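Long-range contacts in histone-lysine N-methyltransferase, H3 lysine-9 specific SUVH4 (Arabidopsis thaliana, PDB 4QEN), which methylates histone H3 on the lysine whose methylation marks chromatin for transcriptional repression, using S-adenosyl-L-methionine as methyl donor, and binds methylated DNA: residues K16-F21 with C76-H81; Q115-L120 with G198-T203; F271-S276 with G453-F458. All coordinates share one frame; numbering follows the deposited sequence.

Contact 1 (K16-F21 with C76-H81); sequences KCLRLF and CAVGFH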
loop_
_atom_site.group_PDB
_atom_site.type_symbol
_atom_site.label_atom_id
_atom_site.label_comp_id
_atom_site.label_asym_id
_atom_site.label_seq_id
_atom_site.Cartn_x
_atom_site.Cartn_y
_atom_site.Cartn_z
ATOM N N LYS A 16 -5.966 -8.891 2.113
ATOM C CA LYS A 16 -6.016 -9.682 0.883
ATOM C C LYS A 16 -7.070 -9.188 -0.113
ATOM O O LYS A 16 -6.852 -9.258 -1.329
ATOM C CB LYS A 16 -6.137 -11.186 1.145
ATOM C CG LYS A 16 -7.457 -11.669 1.669
ATOM C CD LYS A 16 -7.573 -13.175 1.472
ATOM C CE LYS A 16 -8.439 -13.837 2.540
ATOM N NZ LYS A 16 -9.900 -13.706 2.267
ATOM N N CYS A 17 -8.199 -8.677 0.396
ATOM C CA CYS A 17 -9.208 -8.078 -0.474
ATOM C C CYS A 17 -8.607 -6.872 -1.208
ATOM O O CYS A 17 -8.799 -6.700 -2.406
ATOM C CB CYS A 17 -10.440 -7.648 0.343
ATOM S SG CYS A 17 -11.711 -6.648 -0.542
ATOM N N LEU A 18 -7.891 -6.029 -0.470
ATOM C CA LEU A 18 -7.279 -4.839 -1.064
ATOM C C LEU A 18 -6.176 -5.193 -2.077
ATOM O O LEU A 18 -6.002 -4.503 -3.090
ATOM C CB LEU A 18 -6.737 -3.926 0.043
ATOM C CG LEU A 18 -7.814 -3.209 0.871
ATOM C CD1 LEU A 18 -7.198 -2.511 2.070
ATOM C CD2 LEU A 18 -8.560 -2.211 -0.005
ATOM N N ARG A 19 -5.437 -6.268 -1.810
ATOM C CA ARG A 19 -4.441 -6.749 -2.782
ATOM C C ARG A 19 -5.112 -7.258 -4.055
ATOM O O ARG A 19 -4.624 -7.028 -5.172
ATOM C CB ARG A 19 -3.532 -7.844 -2.181
ATOM C CG ARG A 19 -2.612 -7.322 -1.076
ATOM C CD ARG A 19 -1.778 -8.420 -0.470
ATOM N NE ARG A 19 -0.891 -7.913 0.570
ATOM C CZ ARG A 19 -0.120 -8.681 1.326
ATOM N NH1 ARG A 19 -0.123 -9.993 1.149
ATOM N NH2 ARG A 19 0.652 -8.135 2.251
ATOM N N LEU A 20 -6.221 -7.971 -3.888
ATOM C CA LEU A 20 -6.943 -8.475 -5.041
ATOM C C LEU A 20 -7.499 -7.301 -5.865
ATOM O O LEU A 20 -7.400 -7.297 -7.109
ATOM C CB LEU A 20 -8.047 -9.437 -4.601
ATOM C CG LEU A 20 -8.948 -9.998 -5.702
ATOM C CD1 LEU A 20 -8.133 -10.743 -6.783
ATOM C CD2 LEU A 20 -9.998 -10.918 -5.107
ATOM N N PHE A 21 -8.070 -6.301 -5.184
ATOM C CA PHE A 21 -8.508 -5.093 -5.883
ATOM C C PHE A 21 -7.365 -4.429 -6.650
ATOM O O PHE A 21 -7.533 -4.057 -7.802
ATOM C CB PHE A 21 -9.131 -4.039 -4.958
ATOM C CG PHE A 21 -9.372 -2.722 -5.657
ATOM C CD1 PHE A 21 -10.328 -2.625 -6.665
ATOM C CD2 PHE A 21 -8.604 -1.602 -5.355
ATOM C CE1 PHE A 21 -10.533 -1.420 -7.341
ATOM C CE2 PHE A 21 -8.814 -0.391 -6.018
ATOM C CZ PHE A 21 -9.776 -0.301 -7.014
ATOM N N CYS A 76 -15.159 0.867 -2.047
ATOM C CA CYS A 76 -16.159 -0.015 -2.649
ATOM C C CYS A 76 -15.723 -1.482 -2.626
ATOM O O CYS A 76 -16.533 -2.372 -2.356
ATOM C CB CYS A 76 -16.456 0.375 -4.096
ATOM S SG CYS A 76 -17.042 2.069 -4.307
ATOM N N ALA A 77 -14.455 -1.736 -2.948
ATOM C CA ALA A 77 -13.952 -3.114 -3.049
ATOM C C ALA A 77 -14.093 -3.864 -1.732
ATOM O O ALA A 77 -14.388 -5.073 -1.704
ATOM C CB ALA A 77 -12.462 -3.138 -3.515
ATOM N N VAL A 78 -13.825 -3.153 -0.641
ATOM C CA VAL A 78 -13.947 -3.745 0.700
ATOM C C VAL A 78 -15.408 -3.852 1.208
ATOM O O VAL A 78 -15.755 -4.714 2.032
ATOM C CB VAL A 78 -13.058 -2.951 1.704
ATOM C CG1 VAL A 78 -13.472 -3.194 3.118
ATOM C CG2 VAL A 78 -11.602 -3.360 1.536
ATOM N N GLY A 79 -16.263 -2.976 0.694
ATOM C CA GLY A 79 -17.654 -2.915 1.112
ATOM C C GLY A 79 -17.872 -1.860 2.193
ATOM O O GLY A 79 -18.963 -1.747 2.744
ATOM N N PHE A 80 -16.818 -1.102 2.484
ATOM C CA PHE A 80 -16.820 -0.037 3.486
ATOM C C PHE A 80 -17.749 1.122 3.091
ATOM O O PHE A 80 -18.463 1.669 3.939
ATOM C CB PHE A 80 -15.374 0.452 3.725
ATOM C CG PHE A 80 -15.261 1.629 4.667
ATOM C CD1 PHE A 80 -15.424 2.926 4.209
ATOM C CD2 PHE A 80 -14.987 1.432 6.024
ATOM C CE1 PHE A 80 -15.320 4.013 5.086
ATOM C CE2 PHE A 80 -14.871 2.512 6.905
ATOM C CZ PHE A 80 -15.032 3.803 6.433
ATOM N N HIS A 81 -17.731 1.495 1.813
ATOM C CA HIS A 81 -18.620 2.550 1.294
ATOM C C HIS A 81 -18.934 2.185 -0.144
ATOM O O HIS A 81 -18.046 2.190 -0.994
ATOM C CB HIS A 81 -17.940 3.920 1.345
ATOM C CG HIS A 81 -18.874 5.079 1.120
ATOM N ND1 HIS A 81 -19.385 5.835 2.156
ATOM C CD2 HIS A 81 -19.380 5.610 -0.018
ATOM C CE1 HIS A 81 -20.166 6.782 1.663
ATOM N NE2 HIS A 81 -20.184 6.668 0.347
#

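Contact 2 (Q115-L120 with G198-T203); sequences QYEDDL and GVSGFT. With nucleotides of chain B.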
loop_
_atom_site.group_PDB
_atom_site.type_symbol
_atom_site.label_atom_id
_atom_site.label_comp_id
_atom_site.label_asym_id
_atom_site.label_seq_id
_atom_site.Cartn_x
_atom_site.Cartn_y
_atom_site.Cartn_z
ATOM N N GLN A 115 -16.325 19.110 -1.182
ATOM C CA GLN A 115 -17.036 19.416 -2.419
ATOM C C GLN A 115 -18.283 20.278 -2.193
ATOM O O GLN A 115 -18.734 20.978 -3.099
ATOM C CB GLN A 115 -17.392 18.117 -3.141
ATOM C CG GLN A 115 -16.201 17.156 -3.255
ATOM C CD GLN A 115 -15.056 17.774 -4.032
ATOM O OE1 GLN A 115 -15.255 18.285 -5.130
ATOM N NE2 GLN A 115 -13.855 17.753 -3.459
ATOM N N TYR A 116 -18.837 20.227 -0.985
ATOM C CA TYR A 116 -20.045 20.991 -0.673
ATOM C C TYR A 116 -19.683 22.276 0.082
ATOM O O TYR A 116 -19.101 22.219 1.165
ATOM C CB TYR A 116 -21.019 20.131 0.145
ATOM C CG TYR A 116 -21.915 19.226 -0.687
ATOM C CD1 TYR A 116 -21.390 18.175 -1.446
ATOM C CD2 TYR A 116 -23.294 19.415 -0.701
ATOM C CE1 TYR A 116 -22.221 17.346 -2.198
ATOM C CE2 TYR A 116 -24.127 18.602 -1.444
ATOM C CZ TYR A 116 -23.592 17.567 -2.188
ATOM O OH TYR A 116 -24.446 16.770 -2.922
ATOM N N GLU A 117 -20.015 23.434 -0.489
ATOM C CA GLU A 117 -19.621 24.709 0.120
ATOM C C GLU A 117 -20.237 24.940 1.507
ATOM O O GLU A 117 -19.769 25.800 2.250
ATOM C CB GLU A 117 -19.935 25.897 -0.800
ATOM C CG GLU A 117 -21.424 26.146 -1.011
ATOM C CD GLU A 117 -21.979 25.418 -2.238
ATOM O OE1 GLU A 117 -21.330 24.447 -2.708
ATOM O OE2 GLU A 117 -23.056 25.835 -2.739
ATOM N N ASP A 118 -21.278 24.183 1.859
ATOM C CA ASP A 118 -21.914 24.349 3.169
ATOM C C ASP A 118 -21.313 23.455 4.258
ATOM O O ASP A 118 -21.654 23.619 5.433
ATOM C CB ASP A 118 -23.442 24.148 3.090
ATOM C CG ASP A 118 -24.113 25.145 2.148
ATOM O OD1 ASP A 118 -24.151 26.343 2.482
ATOM O OD2 ASP A 118 -24.577 24.754 1.055
ATOM N N ASP A 119 -20.440 22.510 3.882
ATOM C CA ASP A 119 -19.799 21.642 4.876
ATOM C C ASP A 119 -18.931 22.474 5.815
ATOM O O ASP A 119 -18.250 23.396 5.375
ATOM C CB ASP A 119 -18.899 20.562 4.222
ATOM C CG ASP A 119 -19.686 19.412 3.602
ATOM O OD1 ASP A 119 -20.920 19.324 3.781
ATOM O OD2 ASP A 119 -19.060 18.587 2.904
ATOM N N LEU A 120 -18.950 22.151 7.107
ATOM C CA LEU A 120 -18.056 22.805 8.056
ATOM C C LEU A 120 -17.359 21.740 8.891
ATOM O O LEU A 120 -18.026 21.020 9.636
ATOM C CB LEU A 120 -18.823 23.774 8.972
ATOM C CG LEU A 120 -18.029 24.469 10.094
ATOM C CD1 LEU A 120 -16.852 25.238 9.527
ATOM C CD2 LEU A 120 -18.928 25.406 10.976
ATOM N N GLY A 198 -28.514 27.770 2.163
ATOM C CA GLY A 198 -27.071 27.603 2.061
ATOM C C GLY A 198 -26.398 28.857 1.525
ATOM O O GLY A 198 -27.064 29.863 1.222
ATOM N N VAL A 199 -25.077 28.812 1.392
ATOM C CA VAL A 199 -24.347 29.994 0.930
ATOM C C VAL A 199 -24.739 30.387 -0.498
ATOM O O VAL A 199 -24.662 31.557 -0.852
ATOM C CB VAL A 199 -22.778 29.848 1.072
ATOM C CG1 VAL A 199 -22.405 28.543 1.673
ATOM C CG2 VAL A 199 -22.062 30.000 -0.254
ATOM N N SER A 200 -25.168 29.410 -1.305
ATOM C CA SER A 200 -25.587 29.687 -2.687
ATOM C C SER A 200 -27.036 30.153 -2.802
ATOM O O SER A 200 -27.505 30.478 -3.892
ATOM C CB SER A 200 -25.346 28.471 -3.589
ATOM O OG SER A 200 -23.955 28.243 -3.745
ATOM N N GLY A 201 -27.745 30.165 -1.676
ATOM C CA GLY A 201 -29.072 30.757 -1.624
ATOM C C GLY A 201 -30.215 29.766 -1.731
ATOM O O GLY A 201 -31.375 30.139 -1.596
ATOM N N PHE A 202 -29.889 28.503 -1.978
ATOM C CA PHE A 202 -30.900 27.458 -2.042
ATOM C C PHE A 202 -30.936 26.705 -0.723
ATOM O O PHE A 202 -29.927 26.617 -0.014
ATOM C CB PHE A 202 -30.598 26.474 -3.180
ATOM C CG PHE A 202 -30.592 27.109 -4.543
ATOM C CD1 PHE A 202 -31.777 27.307 -5.229
ATOM C CD2 PHE A 202 -29.408 27.521 -5.129
ATOM C CE1 PHE A 202 -31.779 27.904 -6.478
ATOM C CE2 PHE A 202 -29.404 28.115 -6.385
ATOM C CZ PHE A 202 -30.583 28.302 -7.057
ATOM N N THR A 203 -32.097 26.146 -0.409
ATOM C CA THR A 203 -32.255 25.340 0.797
ATOM C C THR A 203 -31.341 24.122 0.831
ATOM O O THR A 203 -31.262 23.375 -0.143
ATOM C CB THR A 203 -33.715 24.888 0.960
ATOM O OG1 THR A 203 -34.521 26.042 1.226
ATOM C CG2 THR A 203 -33.852 23.875 2.107
ATOM N N1 5CM B 7 -19.385 15.161 -0.503
ATOM C C2 5CM B 7 -18.902 16.168 0.244
ATOM N N3 5CM B 7 -19.735 16.734 1.244
ATOM C C4 5CM B 7 -21.090 16.397 1.371
ATOM C C5 5CM B 7 -21.629 15.455 0.520
ATOM C C5A 5CM B 7 -22.987 15.058 0.571
ATOM C C6 5CM B 7 -20.772 14.901 -0.412
ATOM O O2 5CM B 7 -17.723 16.505 0.253
ATOM N N4 5CM B 7 -21.917 16.959 2.271
ATOM C "C1'" 5CM B 7 -19.015 14.368 -1.733
ATOM C "C2'" 5CM B 7 -19.252 13.099 -2.392
ATOM C "C3'" 5CM B 7 -18.183 13.466 -3.626
ATOM C "C4'" 5CM B 7 -18.829 14.739 -4.233
ATOM O "O4'" 5CM B 7 -18.920 15.370 -2.861
ATOM O "O3'" 5CM B 7 -16.812 13.746 -3.351
ATOM C "C5'" 5CM B 7 -20.226 14.082 -4.576
ATOM O "O5'" 5CM B 7 -21.154 13.200 -3.923
ATOM P P 5CM B 7 -22.734 13.418 -3.921
ATOM O OP1 5CM B 7 -23.327 12.800 -2.719
ATOM O OP2 5CM B 7 -23.077 14.822 -4.189
HETATM O O HOH W 1 -25.007 26.354 -0.821
#

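Contact 3 (F271-S276 with G453-F458); sequences FTYIKS and GNFARF. With SAH (S-adenosyl-L-homocysteine), chain D.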
loop_
_atom_site.group_PDB
_atom_site.type_symbol
_atom_site.label_atom_id
_atom_site.label_comp_id
_atom_site.label_asym_id
_atom_site.label_seq_id
_atom_site.Cartn_x
_atom_site.Cartn_y
_atom_site.Cartn_z
ATOM N N PHE A 271 30.581 -1.047 7.449
ATOM C CA PHE A 271 29.807 -1.474 6.302
ATOM C C PHE A 271 29.945 -0.564 5.075
ATOM O O PHE A 271 29.834 0.661 5.179
ATOM C CB PHE A 271 28.338 -1.606 6.733
ATOM C CG PHE A 271 27.393 -1.781 5.604
ATOM C CD1 PHE A 271 27.210 -3.024 5.034
ATOM C CD2 PHE A 271 26.666 -0.701 5.126
ATOM C CE1 PHE A 271 26.323 -3.194 3.976
ATOM C CE2 PHE A 271 25.769 -0.843 4.077
ATOM C CZ PHE A 271 25.596 -2.093 3.496
ATOM N N THR A 272 30.213 -1.167 3.920
ATOM C CA THR A 272 30.431 -0.391 2.709
ATOM C C THR A 272 29.184 -0.436 1.835
ATOM O O THR A 272 28.797 -1.498 1.360
ATOM C CB THR A 272 31.666 -0.925 1.919
ATOM O OG1 THR A 272 32.802 -0.974 2.786
ATOM C CG2 THR A 272 32.018 -0.030 0.723
ATOM N N TYR A 273 28.564 0.720 1.625
ATOM C CA TYR A 273 27.384 0.795 0.780
ATOM C C TYR A 273 27.791 0.581 -0.672
ATOM O O TYR A 273 28.760 1.164 -1.139
ATOM C CB TYR A 273 26.688 2.147 0.930
ATOM C CG TYR A 273 25.235 2.100 0.516
ATOM C CD1 TYR A 273 24.871 2.145 -0.827
ATOM C CD2 TYR A 273 24.226 1.994 1.466
ATOM C CE1 TYR A 273 23.537 2.096 -1.214
ATOM C CE2 TYR A 273 22.887 1.946 1.083
ATOM C CZ TYR A 273 22.555 1.995 -0.258
ATOM O OH TYR A 273 21.232 1.945 -0.648
ATOM N N ILE A 274 27.052 -0.263 -1.377
ATOM C CA ILE A 274 27.269 -0.457 -2.804
ATOM C C ILE A 274 25.938 -0.466 -3.522
ATOM O O ILE A 274 24.904 -0.763 -2.926
ATOM C CB ILE A 274 28.010 -1.780 -3.112
ATOM C CG1 ILE A 274 27.372 -2.942 -2.337
ATOM C CG2 ILE A 274 29.496 -1.641 -2.809
ATOM C CD1 ILE A 274 27.789 -4.353 -2.814
ATOM N N LYS A 275 25.980 -0.153 -4.812
ATOM C CA LYS A 275 24.788 -0.035 -5.637
ATOM C C LYS A 275 24.593 -1.253 -6.544
ATOM O O LYS A 275 23.493 -1.497 -7.028
ATOM C CB LYS A 275 24.923 1.208 -6.511
ATOM C CG LYS A 275 23.651 1.671 -7.136
ATOM C CD LYS A 275 22.808 2.413 -6.132
ATOM C CE LYS A 275 21.619 3.033 -6.820
ATOM N NZ LYS A 275 22.056 4.074 -7.793
ATOM N N SER A 276 25.664 -2.008 -6.792
ATOM C CA SER A 276 25.574 -3.171 -7.669
ATOM C C SER A 276 26.131 -4.427 -7.018
ATOM O O SER A 276 27.005 -4.363 -6.150
ATOM C CB SER A 276 26.277 -2.892 -9.001
ATOM O OG SER A 276 27.617 -2.517 -8.767
ATOM N N GLY A 453 26.790 -3.950 0.878
ATOM C CA GLY A 453 25.474 -4.083 0.262
ATOM C C GLY A 453 24.757 -2.742 0.144
ATOM O O GLY A 453 25.331 -1.694 0.457
ATOM N N ASN A 454 23.507 -2.762 -0.310
ATOM C CA ASN A 454 22.679 -1.556 -0.290
ATOM C C ASN A 454 21.764 -1.546 0.943
ATOM O O ASN A 454 21.989 -2.313 1.880
ATOM C CB ASN A 454 21.862 -1.411 -1.580
ATOM C CG ASN A 454 20.769 -2.454 -1.709
ATOM O OD1 ASN A 454 20.747 -3.446 -0.980
ATOM N ND2 ASN A 454 19.856 -2.239 -2.658
ATOM N N PHE A 455 20.720 -0.716 0.934
ATOM C CA PHE A 455 19.882 -0.554 2.133
ATOM C C PHE A 455 18.978 -1.751 2.468
ATOM O O PHE A 455 18.407 -1.810 3.563
ATOM C CB PHE A 455 19.076 0.762 2.094
ATOM C CG PHE A 455 17.883 0.735 1.167
ATOM C CD1 PHE A 455 16.656 0.234 1.596
ATOM C CD2 PHE A 455 17.981 1.245 -0.113
ATOM C CE1 PHE A 455 15.565 0.213 0.742
ATOM C CE2 PHE A 455 16.893 1.243 -0.975
ATOM C CZ PHE A 455 15.678 0.732 -0.546
ATOM N N ALA A 456 18.868 -2.707 1.543
ATOM C CA ALA A 456 17.928 -3.821 1.691
ATOM C C ALA A 456 18.187 -4.642 2.943
ATOM O O ALA A 456 17.264 -5.175 3.556
ATOM C CB ALA A 456 17.967 -4.724 0.464
ATOM N N ARG A 457 19.458 -4.747 3.303
ATOM C CA ARG A 457 19.882 -5.509 4.462
ATOM C C ARG A 457 19.341 -4.923 5.782
ATOM O O ARG A 457 19.447 -5.558 6.825
ATOM C CB ARG A 457 21.408 -5.505 4.523
ATOM C CG ARG A 457 21.891 -4.208 5.126
ATOM C CD ARG A 457 23.343 -3.972 5.003
ATOM N NE ARG A 457 24.205 -4.909 5.719
ATOM C CZ ARG A 457 24.683 -4.712 6.945
ATOM N NH1 ARG A 457 25.493 -5.614 7.492
ATOM N NH2 ARG A 457 24.348 -3.622 7.623
ATOM N N PHE A 458 18.792 -3.710 5.749
ATOM C CA PHE A 458 18.268 -3.096 6.977
ATOM C C PHE A 458 16.773 -3.351 7.199
ATOM O O PHE A 458 16.226 -3.016 8.239
ATOM C CB PHE A 458 18.589 -1.598 7.017
ATOM C CG PHE A 458 20.063 -1.303 7.177
ATOM C CD1 PHE A 458 20.732 -1.646 8.348
ATOM C CD2 PHE A 458 20.772 -0.687 6.163
ATOM C CE1 PHE A 458 22.093 -1.388 8.499
ATOM C CE2 PHE A 458 22.125 -0.415 6.308
ATOM C CZ PHE A 458 22.789 -0.767 7.487
HETATM N N SAH D . 17.507 -5.289 12.151
HETATM C CA SAH D . 18.747 -5.578 11.434
HETATM C CB SAH D . 18.513 -5.528 9.926
HETATM C CG SAH D . 17.818 -6.776 9.393
HETATM S SD SAH D . 19.028 -8.107 9.209
HETATM C C SAH D . 19.887 -4.642 11.823
HETATM O O SAH D . 20.885 -4.553 11.108
HETATM O OXT SAH D . 19.831 -3.956 12.843
HETATM C "C5'" SAH D . 18.014 -9.351 10.048
HETATM C "C4'" SAH D . 18.261 -9.421 11.549
HETATM O "O4'" SAH D . 17.515 -8.408 12.204
HETATM C "C3'" SAH D . 17.810 -10.753 12.125
HETATM O "O3'" SAH D . 18.874 -11.662 12.244
HETATM C "C2'" SAH D . 17.280 -10.374 13.486
HETATM O "O2'" SAH D . 18.342 -10.325 14.410
HETATM C "C1'" SAH D . 16.788 -8.959 13.285
HETATM N N9 SAH D . 15.344 -8.994 12.977
HETATM C C8 SAH D . 14.744 -8.780 11.757
HETATM N N7 SAH D . 13.403 -8.914 11.904
HETATM C C5 SAH D . 13.138 -9.227 13.194
HETATM C C6 SAH D . 11.949 -9.474 13.884
HETATM N N6 SAH D . 10.764 -9.427 13.268
HETATM N N1 SAH D . 12.005 -9.775 15.231
HETATM C C2 SAH D . 13.216 -9.825 15.893
HETATM N N3 SAH D . 14.391 -9.581 15.208
HETATM C C4 SAH D . 14.351 -9.279 13.880
#

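Contact 1 (K16-F21 with C76-H81)
With chi1 of 171° in both residues, Cys-17 SG and Phe-21 CG stand anti to their backbone nitrogens, and one helical turn apart they direct their side chains at the end of helix 72-78. Cys-17 SG lies 3.3 Å from Ala-77 O and 3.9 Å from Val-78 CG2. Phe-21 meets Ala-77 through the root of its side chain: its CB is 3.7 Å from Ala-77 CB, and that methyl sits obliquely to the ring, beside CG and CD1. Next along the helix from Cys-17, Leu-18 starts out turned aside but reaches back with a branch, CD2, to 3.6 Å from Val-78 CG2. Val-78 can offer that methyl because CG2 is anti to its carbonyl carbon, while CG1 takes the place anti to N. The contact is carried by methyls, the root of a phenylalanine, and a sulfur set against a carbonyl oxygen. Beyond it, Gly-79, with positive phi, turns the chain out of the helix. Met-44 and Val-41 of helix 36-46 pack on Cys-17 and Phe-21, and Arg-19 forms a salt bridge with Asp-490. This is largely apolar helix-to-helix packing, by which the N-terminal helix 10-30 lies against a short helix of the SRA domain.

Contact 2 (Q115-L120 with G198-T203)
Two type I beta turns, Tyr-116 to Asp-119 and Gly-198 to Gly-201, approach each other most closely at Asp-118 and Gly-198, whose CA atoms are 6.2 Å apart. Each is closed by a backbone bond, Asp-119 N to Tyr-116 O and Gly-201 N to Gly-198 O. Asp-118 reaches across with OD1, which accepts from Val-199 N at 2.9 Å through its syn lone pair, the N-H pointing at it at 159°. Glu-117 bends at chi2 (-92°) and offers OE2 to Ser-200 OG, 2.8 Å away; the hydroxyl donates from above the carboxylate plane. One water donates to Glu-117 OE2 and accepts from Ser-200 N, and Gln-142 N also gives a bond to OE2. The other side of the first turn belongs to the DNA site of the SRA domain, a fold that flips a methylated cytosine out of the duplex into a pocket. Here the 5-methylcytosine nucleotide 5CM7 of chain B lies over one face of Tyr-116, with its methyl carbon C5A 3.6 Å above the ring plane, while Tyr-116 OH donates to its OP2 at 2.7 Å and His-134 stacks on the tyrosine. With a leucine in place of this tyrosine, the base would probably lose the flat face it lies over, and OP2 the hydroxyl that holds it. Asp-119 reads the base edge: OD1 accepts from N4 of 5CM7 of chain B at 3.0 Å, and OD2 is 2.6 Å from N3 of the same nucleotide. Gln-115 N gives a longer bond to O2 of 5CM7 of chain B, 3.3 Å.

Contact 3 (F271-S276 with G453-F458)
Phe-271 places CG anti to the backbone N (chi1 169°), which brings its ring flat against Arg-457: the guanidinium covers it off-centre, planes 23° apart, with Arg-457 CZ 4.1 Å from the ring centroid. The two side chains run past each other in opposite directions, and Arg-457 NE comes to 3.2 Å from Phe-271 CE1. Phe-458 turns its edge to the face of the same ring, the planes at 76° and the centroids 5.8 Å apart. Tyr-273 presents a face to segment 453-458. Asn-454 CA stands over it in a CH-pi contact, 3.8 Å from the centroid, and Gly-453 O sits above its rim. Tyr-273 OH takes a weak bond from Phe-455 N (3.1 Å), touches the edge of the Phe-455 ring, and bonds to Glu-250. In the backbone, Tyr-273 and Gly-453 form a parallel bridge: Gly-453 N donates to Thr-272 O (3.2 Å), and Ile-274 N to Gly-453 O (2.9 Å). Asn-454 OD1 accepts from Ala-456 N in an Asx turn and from Ile-385 N, while ND2 bonds to Glu-383 O. The chain then runs on to Asn-460 and His-461 of the cofactor site, and Arg-457 O lies 3.2 Å from CB of S-adenosyl-L-homocysteine. Stacked on Phe-271 and paired with Tyr-402 by cation-pi, the buried arginine is probably stabilised by the two aromatic rings, with NE held by Ala-449 O and its plane fixed, while its backbone O borders the cofactor.

How the contacts relate
Contacts 1 and 3 are buried, whereas contact 2 lies at the surface. Contacts 1 and 2 both involve the SRA domain but different parts of it: a helix packed on the N-terminal helix in one, two loops beside bound DNA in the other, their centres about 32 Å apart. Contact 3 joins the pre-SET region, as broadly drawn, to the SET domain, its centre about 55 Å from that of contact 2, on the opposite side of the chain's centre. Chemistry follows place. Contact 1 is largely apolar, with one sulfur-to-carbonyl approach; contact 2 relies on carboxylates, backbone N-H groups and a water; contact 3 combines parallel strand pairing with aromatic and cation-pi stacking in a segment that borders the cofactor.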